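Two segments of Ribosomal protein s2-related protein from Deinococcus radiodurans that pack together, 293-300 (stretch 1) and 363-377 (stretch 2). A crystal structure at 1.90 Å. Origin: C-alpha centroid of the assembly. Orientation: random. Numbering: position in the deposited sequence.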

ATOM      1  N   ARG A 293      15.260 -16.592  -0.162  1.00 20.11           N
ATOM      2  CA  ARG A 293      14.392 -15.447  -0.274  1.00 20.30           C
ATOM      3  C   ARG A 293      14.256 -14.746   1.054  1.00 20.57           C
ATOM      4  O   ARG A 293      14.069 -15.403   2.086  1.00 21.01           O
ATOM      5  N   LEU A 294      14.361 -13.421   1.054  1.00 18.93           N
ATOM      6  CA  LEU A 294      14.294 -12.608   2.248  1.00 18.91           C
ATOM      7  C   LEU A 294      13.294 -11.525   1.971  1.00 18.56           C
ATOM      8  O   LEU A 294      13.537 -10.678   1.095  1.00 18.48           O
ATOM      9  N   GLY A 295      12.115 -11.547   2.615  1.00 18.93           N
ATOM     10  CA  GLY A 295      11.080 -10.541   2.295  1.00 16.83           C
ATOM     11  C   GLY A 295      10.752 -10.629   0.826  1.00 16.41           C
ATOM     12  O   GLY A 295      10.333 -11.669   0.323  1.00 15.79           O
ATOM     13  N   GLU A 296      10.939  -9.518   0.106  1.00 15.61           N
ATOM     14  CA  GLU A 296      10.631  -9.408  -1.294  1.00 16.48           C
ATOM     15  C   GLU A 296      11.874  -9.520  -2.195  1.00 16.58           C
ATOM     16  O   GLU A 296      11.789  -9.193  -3.405  1.00 18.23           O
ATOM     17  N   VAL A 297      12.948 -10.070  -1.654  1.00 16.23           N
ATOM     18  CA  VAL A 297      14.211 -10.222  -2.363  1.00 17.64           C
ATOM     19  C   VAL A 297      14.660 -11.657  -2.535  1.00 15.67           C
ATOM     20  O   VAL A 297      14.562 -12.481  -1.619  1.00 13.84           O
ATOM     21  N   LEU A 298      15.112 -11.941  -3.756  1.00 15.35           N
ATOM     22  CA  LEU A 298      15.642 -13.220  -4.182  1.00 17.71           C
ATOM     23  C   LEU A 298      17.180 -13.103  -4.179  1.00 19.10           C
ATOM     24  O   LEU A 298      17.731 -12.203  -4.807  1.00 21.12           O
ATOM     25  N   LEU A 299      17.846 -13.959  -3.398  1.00 19.16           N
ATOM     26  CA  LEU A 299      19.307 -13.953  -3.246  1.00 20.52           C
ATOM     27  C   LEU A 299      19.847 -15.264  -3.893  1.00 22.13           C
ATOM     28  O   LEU A 299      19.446 -16.348  -3.478  1.00 22.87           O
ATOM     29  N   THR A 300      20.692 -15.135  -4.949  1.00 23.24           N
ATOM     30  CA  THR A 300      21.125 -16.236  -5.819  1.00 22.64           C
ATOM     31  C   THR A 300      22.681 -16.220  -5.819  1.00 23.61           C
ATOM     32  O   THR A 300      23.275 -15.162  -5.979  1.00 23.34           O
ATOM     33  N   ASP A 363      30.893  -7.350   0.052  1.00 20.75           N
ATOM     34  CA  ASP A 363      29.862  -6.286   0.038  1.00 19.37           C
ATOM     35  C   ASP A 363      28.481  -6.827   0.456  1.00 18.76           C
ATOM     36  O   ASP A 363      27.544  -6.067   0.587  1.00 19.23           O
ATOM     37  N   LEU A 364      28.304  -8.130   0.580  1.00 18.61           N
ATOM     38  CA  LEU A 364      26.963  -8.689   0.841  1.00 19.52           C
ATOM     39  C   LEU A 364      26.299  -8.160   2.087  1.00 18.48           C
ATOM     40  O   LEU A 364      25.106  -7.805   2.070  1.00 20.76           O
ATOM     41  N   ARG A 365      27.049  -8.108   3.192  1.00 20.08           N
ATOM     42  CA  ARG A 365      26.517  -7.668   4.455  1.00 19.84           C
ATOM     43  C   ARG A 365      26.059  -6.222   4.389  1.00 20.61           C
ATOM     44  O   ARG A 365      24.925  -5.909   4.778  1.00 18.53           O
ATOM     45  N   LEU A 366      26.947  -5.319   3.947  1.00 19.07           N
ATOM     46  CA  LEU A 366      26.501  -3.897   3.791  1.00 19.69           C
ATOM     47  C   LEU A 366      25.338  -3.763   2.849  1.00 17.59           C
ATOM     48  O   LEU A 366      24.456  -3.036   3.118  1.00 17.22           O
ATOM     49  N   GLY A 367      25.345  -4.466   1.734  1.00 18.02           N
ATOM     50  CA  GLY A 367      24.238  -4.538   0.862  1.00 18.92           C
ATOM     51  C   GLY A 367      22.907  -4.859   1.475  1.00 18.12           C
ATOM     52  O   GLY A 367      21.945  -4.111   1.360  1.00 17.98           O
ATOM     53  N   LEU A 368      22.907  -5.919   2.237  1.00 18.47           N
ATOM     54  CA  LEU A 368      21.716  -6.382   2.935  1.00 18.62           C
ATOM     55  C   LEU A 368      21.345  -5.540   4.120  1.00 18.60           C
ATOM     56  O   LEU A 368      20.164  -5.369   4.364  1.00 19.52           O
ATOM     57  N   GLU A 369      22.332  -4.992   4.838  1.00 19.41           N
ATOM     58  CA  GLU A 369      22.073  -4.068   5.901  1.00 20.24           C
ATOM     59  C   GLU A 369      21.487  -2.721   5.454  1.00 20.76           C
ATOM     60  O   GLU A 369      20.638  -2.176   6.180  1.00 21.05           O
ATOM     61  N   LEU A 370      21.923  -2.170   4.323  1.00 19.32           N
ATOM     62  CA  LEU A 370      21.294  -0.986   3.848  1.00 19.78           C
ATOM     63  C   LEU A 370      19.889  -1.249   3.204  1.00 20.11           C
ATOM     64  O   LEU A 370      19.076  -0.345   3.150  1.00 22.59           O
ATOM     65  N   LEU A 371      19.681  -2.421   2.624  1.00 19.78           N
ATOM     66  CA  LEU A 371      18.460  -2.777   1.932  1.00 19.14           C
ATOM     67  C   LEU A 371      17.325  -3.059   2.916  1.00 18.52           C
ATOM     68  O   LEU A 371      16.192  -2.573   2.805  1.00 17.17           O
ATOM     69  N   TYR A 372      17.669  -3.863   3.919  1.00 17.03           N
ATOM     70  CA  TYR A 372      16.723  -4.252   4.950  1.00 17.17           C
ATOM     71  C   TYR A 372      17.366  -4.147   6.359  1.00 16.86           C
ATOM     72  O   TYR A 372      17.676  -5.145   6.987  1.00 19.12           O
ATOM     73  N   PRO A 373      17.521  -2.933   6.875  1.00 16.68           N
ATOM     74  CA  PRO A 373      18.157  -2.695   8.187  1.00 18.34           C
ATOM     75  C   PRO A 373      17.583  -3.503   9.322  1.00 18.73           C
ATOM     76  O   PRO A 373      16.388  -3.541   9.489  1.00 18.58           O
ATOM     77  N   ALA A 374      18.486  -4.191  10.042  1.00 18.32           N
ATOM     78  CA  ALA A 374      18.216  -4.925  11.260  1.00 19.06           C
ATOM     79  C   ALA A 374      17.467  -6.220  11.101  1.00 18.32           C
ATOM     80  O   ALA A 374      17.345  -6.937  12.055  1.00 21.08           O
ATOM     81  N   VAL A 375      17.033  -6.538   9.885  1.00 19.04           N
ATOM     82  CA  VAL A 375      16.250  -7.707   9.647  1.00 20.26           C
ATOM     83  C   VAL A 375      17.068  -8.986   9.906  1.00 20.30           C
ATOM     84  O   VAL A 375      16.572  -9.937  10.452  1.00 19.74           O
ATOM     85  N   ILE A 376      18.301  -9.052   9.426  1.00 20.10           N
ATOM     86  CA  ILE A 376      19.101 -10.273   9.617  1.00 19.53           C
ATOM     87  C   ILE A 376      19.357 -10.618  11.114  1.00 18.08           C
ATOM     88  O   ILE A 376      19.089 -11.723  11.563  1.00 18.84           O
ATOM     89  N   GLU A 377      19.765  -9.609  11.863  1.00 21.04           N
ATOM     90  CA  GLU A 377      20.109  -9.707  13.259  1.00 20.81           C
ATOM     91  C   GLU A 377      18.875 -10.025  14.130  1.00 21.40           C
ATOM     92  O   GLU A 377      18.939 -10.811  15.070  1.00 21.01           O
TER

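A tyrosine hydroxyl that reaches into a tight turn and accepts a hydrogen bond from a backbone amide is the most distinctive element of this contact. Leu 294 to Val 297 form a type II' beta turn, closed by paired backbone hydrogen bonds between the two end residues, and such a turn leaves an inner amide in need of an acceptor from outside. Tyr 372, the first residue to leave helical geometry after the helix 363-371, supplies it: Glu 296 N donates to Tyr 372 OH at 3.0 Å, with a nearly straight N-H...O angle of 165°. The hydroxyl is used twice, because it also donates to a water, with Tyr 372 OH 2.6 Å from the water oxygen. That water in turn donates to the carboxylate, its oxygen lying 2.7 Å from Glu 296 OE1, so backbone and side chain of one turn residue are both tied to the same phenol. Glu 296, with chi1 m and chi2 t, sets its CA-to-CB bond sideways to the helix, and its carboxylate oxygens find further partners elsewhere in the structure.

The turn must leave room for this arrangement. Gly 295 has a positive phi of 58°, which by itself favours glycine, and an ideal CB here would point toward the other stretch and lie 2.8 Å from Tyr 372 OH, a clash. The tyrosine, chi1 m, passes obliquely by the turn: Tyr 372 CE2 is 3.5 Å from Leu 294 O and 3.8 Å from Val 297 CG2. It loses more surface to the opposing stretch than any other residue in the contact.

Beyond this polar end, the principle is the familiar one of strand alternation meeting helical periodicity. Strand 297-300 runs almost antiparallel to helix 363-371, at 175°, with 12.5 Å between their axes at closest approach, a gap that side chains fill. Val 297 and Leu 299 point toward the helix, whereas Leu 298 and Thr 300 remain out of reach. From the helix, Leu 364, Leu 368 and Leu 371 point toward the strand, their spacing of four and three residues keeping them on one side.

The pairing follows the antiparallel course. Val 297, chi1 t, places CG2 3.9 Å from CD2 of Leu 371, a leucine in the t, p rotamer. Farther along, Leu 299 and Leu 364 are also t, p, and their CD1 atoms meet at 3.9 Å. Between these pairs lies Leu 368, whose chi angles of -99° and -6° fall outside the usual wells; its CD2 lies 4.1 Å from Leu 299 CD2, while its CD1 approaches Leu 294 CD1 at 4.3 Å. Leu 294, an m, t leucine pointing toward the helix, thus joins the apolar cluster from the first position of the turn. Its CD1 also meets Ile 376 CD1 at 3.9 Å; that isoleucine, m at both chi angles, starts sideways, but its end comes nearer.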

ATOM      1  CB  ARG A 293      13.021 -15.903  -0.740  1.00 20.45           C
ATOM      2  CG  ARG A 293      12.972 -16.491  -2.090  1.00 18.45           C
ATOM      3  CD  ARG A 293      11.759 -17.437  -2.296  1.00 21.67           C
ATOM      4  NE  ARG A 293      11.918 -18.116  -3.574  1.00 20.79           N
ATOM      5  CZ  ARG A 293      11.680 -17.607  -4.764  1.00 18.21           C
ATOM      6  NH1 ARG A 293      11.045 -16.433  -4.921  1.00 24.37           N
ATOM      7  NH2 ARG A 293      11.984 -18.343  -5.838  1.00 21.98           N
ATOM      8  CB  LEU A 294      15.695 -11.956   2.533  1.00 20.34           C
ATOM      9  CG  LEU A 294      16.942 -12.831   2.705  1.00 28.97           C
ATOM     10  CD1 LEU A 294      18.186 -12.041   3.186  1.00 32.33           C
ATOM     11  CD2 LEU A 294      16.710 -13.926   3.739  1.00 32.02           C
ATOM     12  CB  GLU A 296      10.002  -8.054  -1.572  1.00 16.00           C
ATOM     13  CG  GLU A 296       8.550  -7.843  -1.054  1.00 16.52           C
ATOM     14  CD  GLU A 296       7.915  -6.487  -1.592  1.00 17.25           C
ATOM     15  OE1 GLU A 296       8.270  -5.409  -1.052  1.00 20.66           O
ATOM     16  OE2 GLU A 296       7.002  -6.533  -2.468  1.00 20.77           O
ATOM     17  CB  VAL A 297      15.336  -9.375  -1.686  1.00 18.11           C
ATOM     18  CG1 VAL A 297      16.723  -9.565  -2.313  1.00 22.28           C
ATOM     19  CG2 VAL A 297      14.960  -7.955  -1.856  1.00 20.38           C
ATOM     20  CB  LEU A 298      15.150 -13.599  -5.589  1.00 17.91           C
ATOM     21  CG  LEU A 298      15.610 -14.973  -6.114  1.00 19.02           C
ATOM     22  CD1 LEU A 298      15.167 -16.050  -5.284  1.00 20.45           C
ATOM     23  CD2 LEU A 298      15.120 -15.194  -7.518  1.00 20.29           C
ATOM     24  CB  LEU A 299      19.614 -13.836  -1.757  1.00 20.12           C
ATOM     25  CG  LEU A 299      21.061 -13.752  -1.265  1.00 20.71           C
ATOM     26  CD1 LEU A 299      21.943 -12.728  -2.082  1.00 23.39           C
ATOM     27  CD2 LEU A 299      21.101 -13.457   0.221  1.00 23.08           C
ATOM     28  CB  THR A 300      20.662 -16.017  -7.242  1.00 23.12           C
ATOM     29  OG1 THR A 300      19.260 -15.735  -7.240  1.00 27.56           O
ATOM     30  CG2 THR A 300      20.833 -17.255  -8.073  1.00 25.49           C
ATOM     31  CB  ASP A 363      29.759  -5.693  -1.336  1.00 19.59           C
ATOM     32  CG  ASP A 363      30.827  -4.610  -1.630  1.00 27.95           C
ATOM     33  OD1 ASP A 363      31.440  -4.085  -0.665  1.00 27.08           O
ATOM     34  OD2 ASP A 363      31.005  -4.305  -2.837  1.00 26.40           O
ATOM     35  CB  LEU A 364      26.997 -10.253   0.899  1.00 19.55           C
ATOM     36  CG  LEU A 364      25.643 -11.025   0.957  1.00 19.80           C
ATOM     37  CD1 LEU A 364      24.778 -10.728  -0.201  1.00 24.20           C
ATOM     38  CD2 LEU A 364      25.932 -12.574   1.017  1.00 22.96           C
ATOM     39  CB  ARG A 365      27.547  -7.825   5.546  1.00 18.96           C
ATOM     40  CG  ARG A 365      27.070  -7.304   6.891  1.00 21.20           C
ATOM     41  CD  ARG A 365      27.933  -7.733   8.031  1.00 27.68           C
ATOM     42  NE  ARG A 365      28.756  -6.700   8.674  1.00 38.46           N
ATOM     43  CZ  ARG A 365      29.919  -6.177   8.238  1.00 41.37           C
ATOM     44  NH1 ARG A 365      30.457  -6.458   7.033  1.00 46.12           N
ATOM     45  NH2 ARG A 365      30.557  -5.311   9.020  1.00 42.62           N
ATOM     46  CB  LEU A 366      27.656  -2.950   3.411  1.00 19.74           C
ATOM     47  CG  LEU A 366      27.341  -1.429   3.453  1.00 20.15           C
ATOM     48  CD1 LEU A 366      26.938  -0.951   4.823  1.00 22.24           C
ATOM     49  CD2 LEU A 366      28.567  -0.620   2.912  1.00 20.72           C
ATOM     50  CB  LEU A 368      21.895  -7.864   3.368  1.00 19.19           C
ATOM     51  CG  LEU A 368      21.332  -9.091   2.611  1.00 26.82           C
ATOM     52  CD1 LEU A 368      20.423  -8.835   1.400  1.00 31.10           C
ATOM     53  CD2 LEU A 368      22.295 -10.109   2.285  1.00 29.63           C
ATOM     54  CB  GLU A 369      23.311  -3.791   6.736  1.00 21.51           C
ATOM     55  CG  GLU A 369      22.914  -3.175   8.072  1.00 26.00           C
ATOM     56  CD  GLU A 369      22.423  -4.256   9.033  1.00 32.80           C
ATOM     57  OE1 GLU A 369      23.309  -5.027   9.481  1.00 33.34           O
ATOM     58  OE2 GLU A 369      21.206  -4.362   9.316  1.00 31.52           O
ATOM     59  CB  LEU A 370      22.222  -0.256   2.859  1.00 19.01           C
ATOM     60  CG  LEU A 370      23.570   0.280   3.389  1.00 17.84           C
ATOM     61  CD1 LEU A 370      24.427   0.869   2.301  1.00 19.73           C
ATOM     62  CD2 LEU A 370      23.434   1.262   4.619  1.00 19.85           C
ATOM     63  CB  LEU A 371      18.696  -4.040   1.130  1.00 19.17           C
ATOM     64  CG  LEU A 371      17.431  -4.627   0.439  1.00 19.38           C
ATOM     65  CD1 LEU A 371      16.868  -3.757  -0.586  1.00 19.09           C
ATOM     66  CD2 LEU A 371      17.805  -5.928  -0.228  1.00 20.37           C
ATOM     67  CB  TYR A 372      16.229  -5.699   4.738  1.00 17.54           C
ATOM     68  CG  TYR A 372      15.142  -6.002   3.691  1.00 15.55           C
ATOM     69  CD1 TYR A 372      13.900  -5.359   3.731  1.00 17.74           C
ATOM     70  CD2 TYR A 372      15.330  -6.983   2.733  1.00 19.71           C
ATOM     71  CE1 TYR A 372      12.916  -5.664   2.852  1.00 15.31           C
ATOM     72  CE2 TYR A 372      14.333  -7.302   1.807  1.00 16.85           C
ATOM     73  CZ  TYR A 372      13.085  -6.673   1.921  1.00 14.72           C
ATOM     74  OH  TYR A 372      12.016  -6.894   1.035  1.00 16.99           O
ATOM     75  CB  PRO A 373      17.876  -1.228   8.438  1.00 19.92           C
ATOM     76  CG  PRO A 373      17.698  -0.688   7.174  1.00 18.05           C
ATOM     77  CD  PRO A 373      17.111  -1.661   6.277  1.00 17.96           C
ATOM     78  CB  ALA A 374      17.525  -4.037  12.362  1.00 17.69           C
ATOM     79  CB  VAL A 375      15.619  -7.638   8.216  1.00 19.26           C
ATOM     80  CG1 VAL A 375      15.038  -8.933   7.815  1.00 23.55           C
ATOM     81  CG2 VAL A 375      14.542  -6.558   8.150  1.00 22.42           C
ATOM     82  CB  ILE A 376      20.476 -10.170   8.825  1.00 19.18           C
ATOM     83  CG1 ILE A 376      20.286 -10.296   7.295  1.00 18.01           C
ATOM     84  CG2 ILE A 376      21.480 -11.154   9.390  1.00 19.80           C
ATOM     85  CD1 ILE A 376      19.364 -11.154   6.849  1.00 24.06           C
ATOM     86  CB  GLU A 377      20.688  -8.342  13.664  1.00 23.39           C
ATOM     87  CG  GLU A 377      22.050  -7.964  12.990  1.00 23.14           C
ATOM     88  CD  GLU A 377      21.946  -7.069  11.767  1.00 22.66           C
ATOM     89  OE1 GLU A 377      20.869  -6.968  11.204  1.00 21.60           O
ATOM     90  OE2 GLU A 377      22.979  -6.526  11.329  1.00 22.01           O
TER
HETATM   91  O   HOH W   1       9.916  -5.322   1.055  1.00 18.53           O